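Local coordinates for aminotransferase AspB (Helicobacter pylori 26695, PDB 3EZS) that transfers amino groups as a class I and II aminotransferase and probably uses pyridoxal 5'-phosphate as its cofactor, at the interface of chains A and B. Residues are numbered along the deposited sequence; one frame, centred on the assembly and turned at random. Chains: chain A/B, aminotransferase AspB.

Contact 1: the interface of chains A and B. Residues chain A 37, 234-237; chain B 52-53.
A backbone-dominated seam of the two-fold A/B interface joins A:Thr37 and A:Gly237 to B:Leu52 and B:Asn53, and helps to register the two copies, probably as the dimer expected of this family. The backbone N-H of A:Gly237 donates to the carbonyl O of B:Leu52 at 2.8 Å, approaching somewhat bent, with the donor tilted 28° from the carbonyl plane. The bare glycine lets the leucine CD2 branch come near its backbone. Beside this bond, the hydroxyl of A:Thr37 works in both directions. Its OG1 donates to the carbonyl O of A:Ser234 at 2.7 Å, in the carbonyl plane, and can accept the backbone N-H of B:Asn53, whose N lies 3.1 Å from OG1. The threonine chi1 of -67° sets OG1 beside its own backbone N and leaves CG2 to approach B:Leu52 CB. A beta-branched alcohol thus supplies a polar arm and a methyl at once. A:Pro236 adds a rigid apolar edge: its CD packs 3.8 Å from B:Asn53 CA, while CG lies over the asparagine's backbone carbonyl. B:Asn53 meets A:Thr37 through its backbone N and CB. In the fold, A:Thr37 stands in the loop just before helix 39-46, and A:Pro236 and A:Gly237 begin the 3-10 turn 236-238 that leads to strand 241-245. Their partners end the 3-10 helix 49-53 of the other copy.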
# COMPACT_ATOMS: atom_id res chain seq x y z
N THR A 37 -2.52 -2.09 22.85
CA THR A 37 -1.68 -3.07 22.17
C THR A 37 -0.78 -3.72 23.24
O THR A 37 -0.23 -3.00 24.07
CB THR A 37 -0.85 -2.40 21.07
OG1 THR A 37 -1.73 -1.94 20.04
CG2 THR A 37 0.18 -3.40 20.49
N SER A 234 -5.21 -6.70 18.73
CA SER A 234 -5.45 -5.27 19.04
C SER A 234 -4.26 -4.40 18.61
O SER A 234 -3.77 -3.53 19.37
CB SER A 234 -5.74 -5.06 20.53
OG SER A 234 -6.88 -5.79 20.94
N ALA A 235 -3.81 -4.66 17.38
CA ALA A 235 -2.68 -3.98 16.78
C ALA A 235 -2.94 -3.64 15.31
O ALA A 235 -2.14 -4.03 14.46
CB ALA A 235 -1.43 -4.88 16.87
N PRO A 236 -4.05 -2.91 15.01
CA PRO A 236 -4.35 -2.53 13.63
C PRO A 236 -3.28 -1.64 13.02
O PRO A 236 -3.07 -1.69 11.82
CB PRO A 236 -5.68 -1.75 13.75
CG PRO A 236 -5.69 -1.26 15.15
CD PRO A 236 -5.08 -2.39 15.93
N GLY A 237 -2.56 -0.87 13.84
CA GLY A 237 -1.47 -0.02 13.34
C GLY A 237 -0.30 -0.75 12.68
O GLY A 237 0.45 -0.14 11.92
N LEU B 52 -0.38 1.95 18.36
CA LEU B 52 -0.56 0.79 17.48
C LEU B 52 -1.97 0.23 17.53
O LEU B 52 -2.34 -0.55 16.66
CB LEU B 52 0.44 -0.33 17.81
CG LEU B 52 1.92 -0.07 17.45
CD1 LEU B 52 2.81 -1.23 17.95
CD2 LEU B 52 2.09 0.14 15.98
N ASN B 53 -2.75 0.63 18.53
CA ASN B 53 -4.11 0.14 18.66
C ASN B 53 -5.14 0.90 17.85
O ASN B 53 -6.30 0.56 17.88
CB ASN B 53 -4.56 0.02 20.14
CG ASN B 53 -4.69 1.36 20.86
OD1 ASN B 53 -4.03 2.34 20.52
ND2 ASN B 53 -5.53 1.38 21.91

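Contact 2: the interface of chains A and B. Residues chain A 52-56; chain B 236-237, 239.
A composite interface of the two copies brings A:Tyr55 and A:Pro56 onto B:Pro236 and B:Arg239, so that each chain probably completes the cofactor site of its neighbour. The backbone N-H of B:Gly237 donates to the carbonyl O of A:Leu52 at 2.8 Å. The ring of A:Tyr55 runs obliquely across B:Pro236, with CD2 of the tyrosine 3.7 Å from the proline CB. Its CG stands opposite the backbone N (chi1 -160°), which carries the phenol past the proline towards B:Arg239. There the two side chains cross at about a right angle, the ring and guanidinium planes turned 45° apart, and the phenol OH lies 3.7 Å from NH2. The arginine is bent at chi2 and chi3, folding back so that NH1 donates to the carbonyl O of B:Pro236 at 3.0 Å, nearly straight and in the guanidinium plane, which should help to fix the rotation of the group. A:Pro56 lies alongside the aliphatic part of the arginine, running the opposite way, its CG 3.9 Å from CD. Rigid prolines suit both surfaces, needing no N-H partner. In class I and II aminotransferases, an arginine and a tyrosine in these positions, one from each subunit, bind the cofactor phosphate; B:Arg239 and A:Tyr55 probably do so here.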
# COMPACT_ATOMS: atom_id res chain seq x y z
N LEU A 52 15.29 1.36 10.42
CA LEU A 52 14.58 2.38 9.63
C LEU A 52 15.35 2.82 8.39
O LEU A 52 14.75 3.34 7.44
CB LEU A 52 14.25 3.61 10.48
CG LEU A 52 13.02 3.51 11.41
CD1 LEU A 52 12.86 4.79 12.26
CD2 LEU A 52 11.76 3.21 10.62
N ASN A 53 16.66 2.60 8.39
CA ASN A 53 17.50 2.94 7.25
C ASN A 53 17.53 1.89 6.15
O ASN A 53 18.18 2.08 5.15
CB ASN A 53 18.93 3.28 7.69
CG ASN A 53 19.70 2.07 8.26
OD1 ASN A 53 19.13 1.12 8.76
ND2 ASN A 53 21.02 2.15 8.18
N ILE A 54 16.80 0.79 6.32
CA ILE A 54 16.76 -0.30 5.35
C ILE A 54 15.48 -0.21 4.52
O ILE A 54 14.38 -0.07 5.07
CB ILE A 54 16.82 -1.69 6.06
CG1 ILE A 54 18.03 -1.80 6.99
CG2 ILE A 54 16.80 -2.84 5.04
CD1 ILE A 54 19.39 -1.56 6.33
N TYR A 55 15.62 -0.27 3.19
CA TYR A 55 14.47 -0.20 2.30
C TYR A 55 13.74 -1.55 2.42
O TYR A 55 14.31 -2.58 2.07
CB TYR A 55 14.92 0.08 0.86
CG TYR A 55 13.82 0.64 -0.03
CD1 TYR A 55 12.78 -0.19 -0.51
CD2 TYR A 55 13.82 1.97 -0.41
CE1 TYR A 55 11.76 0.31 -1.33
CE2 TYR A 55 12.80 2.49 -1.24
CZ TYR A 55 11.77 1.65 -1.70
OH TYR A 55 10.78 2.16 -2.53
N PRO A 56 12.51 -1.56 2.92
CA PRO A 56 11.87 -2.88 3.09
C PRO A 56 11.51 -3.62 1.79
O PRO A 56 11.21 -2.99 0.78
CB PRO A 56 10.59 -2.57 3.88
CG PRO A 56 10.58 -1.09 4.15
CD PRO A 56 11.64 -0.44 3.33
N PRO B 236 14.19 5.19 4.64
CA PRO B 236 13.23 4.57 3.73
C PRO B 236 12.20 3.71 4.46
O PRO B 236 11.10 3.56 3.99
CB PRO B 236 14.11 3.71 2.80
CG PRO B 236 15.34 3.44 3.60
CD PRO B 236 15.56 4.69 4.40
N GLY B 237 12.57 3.18 5.63
CA GLY B 237 11.65 2.34 6.41
C GLY B 237 10.43 3.06 6.94
O GLY B 237 9.46 2.42 7.30
N ARG B 239 8.51 4.94 5.15
CA ARG B 239 7.55 4.92 4.04
C ARG B 239 6.71 6.20 3.98
O ARG B 239 5.49 6.13 3.99
CB ARG B 239 6.60 3.71 4.09
CG ARG B 239 7.22 2.35 4.28
CD ARG B 239 8.27 1.95 3.26
NE ARG B 239 7.91 2.22 1.88
CZ ARG B 239 8.58 3.00 1.03
NH1 ARG B 239 9.71 3.61 1.36
NH2 ARG B 239 8.12 3.14 -0.21

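Contact 3: the interface of chains A and B. Residues chain A 256, 259-260; chain B 92-93, 96, 120, 123, 262.
The turn that follows helix 247-257 of chain A, with A:Tyr259 and A:Leu260, presses against helices 92-102 and 120-127 of chain B. B:Phe96 turns one face to both chain A residues: the backbone carbonyl carbon of A:Tyr259 stands above it, off-centre towards the rim. The ring's CE2 meets CD2 of A:Leu260 at 3.4 Å, the two side chains crossing obliquely. Along the opposite rim of the same face, CE1 lies 3.7 Å from CB of A:Tyr259. A chi1 of -177° carries the phenylalanine ring out from its helix into this turn. The tyrosine ring takes CD1 of B:Ile120 at its edge, 3.7 Å from its own CD1, while CA of B:Gly123 stands off one face, beyond the rim, 4.0 Å from the tyrosine CD1, where the missing side chain permits close approach to the helix. A polar bond comes from B:Tyr262, whose phenol OH donates to the carbonyl O of A:Leu260 at 2.6 Å, tilted from the carbonyl plane. Within chain B, OE1 of B:Glu93 lies over one face of the B:Tyr262 ring, towards its rim. Flat and branched apolar groups fill the contact while the phenol satisfies a backbone carbonyl. The site helps to hold the subunits together by seating this turn on two helices of the partner.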
# COMPACT_ATOMS: atom_id res chain seq x y z
N PHE A 256 3.49 -9.34 -9.30
CA PHE A 256 2.65 -8.15 -9.43
C PHE A 256 2.91 -7.21 -8.24
O PHE A 256 3.06 -6.02 -8.40
CB PHE A 256 1.18 -8.58 -9.54
CG PHE A 256 0.18 -7.44 -9.50
CD1 PHE A 256 0.16 -6.47 -10.49
CD2 PHE A 256 -0.79 -7.38 -8.50
CE1 PHE A 256 -0.78 -5.43 -10.46
CE2 PHE A 256 -1.75 -6.36 -8.48
CZ PHE A 256 -1.75 -5.39 -9.46
N TYR A 259 5.64 -4.24 -7.84
CA TYR A 259 5.34 -2.90 -8.35
C TYR A 259 4.46 -1.99 -7.48
O TYR A 259 4.45 -0.77 -7.68
CB TYR A 259 4.59 -3.05 -9.68
CG TYR A 259 5.37 -3.73 -10.77
CD1 TYR A 259 6.23 -3.01 -11.60
CD2 TYR A 259 5.25 -5.10 -10.97
CE1 TYR A 259 6.95 -3.64 -12.61
CE2 TYR A 259 5.96 -5.75 -11.98
CZ TYR A 259 6.81 -5.01 -12.80
OH TYR A 259 7.53 -5.66 -13.80
N LEU A 260 3.73 -2.57 -6.54
CA LEU A 260 2.70 -1.83 -5.81
C LEU A 260 3.14 -0.93 -4.66
O LEU A 260 2.42 0.01 -4.33
CB LEU A 260 1.66 -2.82 -5.28
CG LEU A 260 1.01 -3.77 -6.30
CD1 LEU A 260 0.15 -4.76 -5.54
CD2 LEU A 260 0.21 -3.00 -7.34
N ARG B 92 6.94 5.39 -4.35
CA ARG B 92 6.79 4.24 -5.23
C ARG B 92 5.33 3.90 -5.57
O ARG B 92 4.97 3.73 -6.73
CB ARG B 92 7.49 3.01 -4.64
CG ARG B 92 7.52 1.81 -5.60
CD ARG B 92 8.39 0.69 -5.11
NE ARG B 92 8.37 -0.44 -6.05
CZ ARG B 92 9.14 -0.54 -7.14
NH1 ARG B 92 9.99 0.42 -7.48
NH2 ARG B 92 9.04 -1.61 -7.92
N GLU B 93 4.49 3.80 -4.55
CA GLU B 93 3.10 3.43 -4.76
C GLU B 93 2.34 4.50 -5.55
O GLU B 93 1.52 4.17 -6.42
CB GLU B 93 2.41 3.04 -3.44
CG GLU B 93 2.38 4.10 -2.31
CD GLU B 93 1.12 4.99 -2.31
OE1 GLU B 93 0.32 4.98 -3.28
OE2 GLU B 93 0.95 5.70 -1.29
N PHE B 96 3.15 4.41 -9.15
CA PHE B 96 2.46 3.29 -9.80
C PHE B 96 0.95 3.50 -9.95
O PHE B 96 0.37 3.19 -11.01
CB PHE B 96 2.70 1.97 -9.05
CG PHE B 96 2.06 0.79 -9.71
CD1 PHE B 96 2.70 0.14 -10.75
CD2 PHE B 96 0.81 0.33 -9.31
CE1 PHE B 96 2.13 -0.96 -11.38
CE2 PHE B 96 0.21 -0.77 -9.94
CZ PHE B 96 0.87 -1.42 -10.98
N ILE B 120 9.57 1.70 -12.48
CA ILE B 120 8.17 1.67 -12.07
C ILE B 120 7.30 2.43 -13.08
O ILE B 120 6.15 2.07 -13.28
CB ILE B 120 7.97 2.20 -10.62
CG1 ILE B 120 6.58 1.83 -10.10
CG2 ILE B 120 8.21 3.70 -10.56
CD1 ILE B 120 6.28 0.32 -10.10
N GLY B 123 5.92 -0.11 -15.41
CA GLY B 123 4.94 -0.94 -14.71
C GLY B 123 3.59 -0.25 -14.63
O GLY B 123 2.55 -0.86 -14.90
N TYR B 262 -3.13 1.86 1.61
CA TYR B 262 -1.74 2.28 1.81
C TYR B 262 -1.64 3.13 3.08
O TYR B 262 -1.45 4.35 3.00
CB TYR B 262 -1.23 3.12 0.63
CG TYR B 262 -1.00 2.38 -0.65
CD1 TYR B 262 0.14 1.59 -0.80
CD2 TYR B 262 -1.86 2.52 -1.72
CE1 TYR B 262 0.40 0.95 -1.98
CE2 TYR B 262 -1.60 1.86 -2.92
CZ TYR B 262 -0.47 1.08 -3.05
OH TYR B 262 -0.19 0.41 -4.22

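Contact 4: the interface of chains A and B. Residues chain A 101, 252, 255-256, 259; chain B 2, 4.
Extended over its first two torsions and bent at the third (chi3 -68°), B:Met2 reaches with its selenium to the ring of A:Phe256, while B:Phe4 has CG opposite its carbonyl carbon (chi1 -52°), which lays the ring on the helix. The selenomethionine, a common replacement for methionine in crystallographic phasing, crosses A:Phe256 at about a right angle, with SE 3.3 Å from CD1. SE and CE sit off one face of the ring, over its CD1-CE1 rim, the methyl CE 3.7 Å from CE1. The ring of A:Phe101 flanks the selenium from another helix, 92-102, with CD1 at 4.0 Å. A long, flexible, polarisable chain suits a place beside two aromatic rings. B:Phe4 is held by its face: CB of A:Ala255 sits over the centre of the ring, 3.7 Å from the centroid, in a CH-pi contact that a small methyl makes possible. The ring rim runs along the helix backbone, CE1 lying 3.7 Å from CA of A:Phe256 and CZ 3.6 Å from the carbonyl O of A:Lys252. Further along the same rim, CD1 approaches A:Tyr259 CE2 at 4.0 Å, the two side chains crossing obliquely. By docking its N-terminal segment onto helix 247-257 of the partner, each chain probably steadies the paired assembly.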
# COMPACT_ATOMS: atom_id res chain seq x y z
N PHE A 101 -5.72 -8.18 -10.05
CA PHE A 101 -4.63 -9.03 -10.47
C PHE A 101 -5.15 -10.29 -11.20
O PHE A 101 -4.79 -10.51 -12.35
CB PHE A 101 -3.74 -9.42 -9.29
CG PHE A 101 -2.96 -10.69 -9.51
CD1 PHE A 101 -1.86 -10.71 -10.36
CD2 PHE A 101 -3.34 -11.87 -8.88
CE1 PHE A 101 -1.15 -11.90 -10.58
CE2 PHE A 101 -2.64 -13.05 -9.09
CZ PHE A 101 -1.54 -13.06 -9.93
N LYS A 252 2.60 -15.70 -9.14
CA LYS A 252 2.37 -14.62 -10.09
C LYS A 252 1.99 -13.31 -9.33
O LYS A 252 2.44 -12.22 -9.71
CB LYS A 252 1.29 -15.03 -11.11
CG LYS A 252 1.71 -16.20 -12.01
CD LYS A 252 0.64 -16.56 -13.03
N ALA A 255 5.00 -11.40 -8.11
CA ALA A 255 5.61 -10.56 -9.16
C ALA A 255 4.82 -9.26 -9.35
O ALA A 255 5.40 -8.19 -9.55
CB ALA A 255 5.72 -11.33 -10.49
N PHE A 256 3.49 -9.34 -9.30
CA PHE A 256 2.65 -8.15 -9.43
C PHE A 256 2.91 -7.21 -8.24
O PHE A 256 3.06 -6.02 -8.40
CB PHE A 256 1.18 -8.58 -9.54
CG PHE A 256 0.18 -7.44 -9.50
CD1 PHE A 256 0.16 -6.47 -10.49
CD2 PHE A 256 -0.79 -7.38 -8.50
CE1 PHE A 256 -0.78 -5.43 -10.46
CE2 PHE A 256 -1.75 -6.36 -8.48
CZ PHE A 256 -1.75 -5.39 -9.46
N TYR A 259 5.64 -4.24 -7.84
CA TYR A 259 5.34 -2.90 -8.35
C TYR A 259 4.46 -1.99 -7.48
O TYR A 259 4.45 -0.77 -7.68
CB TYR A 259 4.59 -3.05 -9.68
CG TYR A 259 5.37 -3.73 -10.77
CD1 TYR A 259 6.23 -3.01 -11.60
CD2 TYR A 259 5.25 -5.10 -10.97
CE1 TYR A 259 6.95 -3.64 -12.61
CE2 TYR A 259 5.96 -5.75 -11.98
CZ TYR A 259 6.81 -5.01 -12.80
OH TYR A 259 7.53 -5.66 -13.80
N MSE B 2 -1.11 -10.72 -18.08
CA MSE B 2 -0.19 -9.81 -17.33
C MSE B 2 1.26 -10.27 -17.50
O MSE B 2 1.59 -11.41 -17.14
CB MSE B 2 -0.57 -9.77 -15.84
CG MSE B 2 0.37 -8.91 -15.02
SE MSE B 2 -0.17 -8.39 -13.21
CE MSE B 2 -1.67 -7.20 -13.60
N PHE B 4 5.53 -9.72 -16.88
CA PHE B 4 6.50 -9.16 -15.92
C PHE B 4 7.91 -9.01 -16.51
O PHE B 4 8.57 -10.00 -16.84
CB PHE B 4 6.52 -10.03 -14.64
CG PHE B 4 5.14 -10.25 -14.05
CD1 PHE B 4 4.47 -9.22 -13.41
CD2 PHE B 4 4.52 -11.49 -14.15
CE1 PHE B 4 3.20 -9.41 -12.87
CE2 PHE B 4 3.24 -11.70 -13.61
CZ PHE B 4 2.59 -10.66 -12.96

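Contacts 1 and 2 join the same elements with the chains exchanged, the 3-10 helix 49-53 against the turn 236-238, and their C-alpha centres lie about 21 Å apart; contact 2 extends the seam to the probable phosphate arginine. Contact 3 lies about 16 Å from contact 2 and 26 Å from contact 1. Contacts 3 and 4, about 10 Å apart, share A:Phe256 and A:Tyr259, so the end of helix 247-257 and the turn after it meet helices 92-102 and 120-127 and the N-terminal segment of chain B. The set links likely cofactor sites to subunit packing, so catalysis probably depends on pairing.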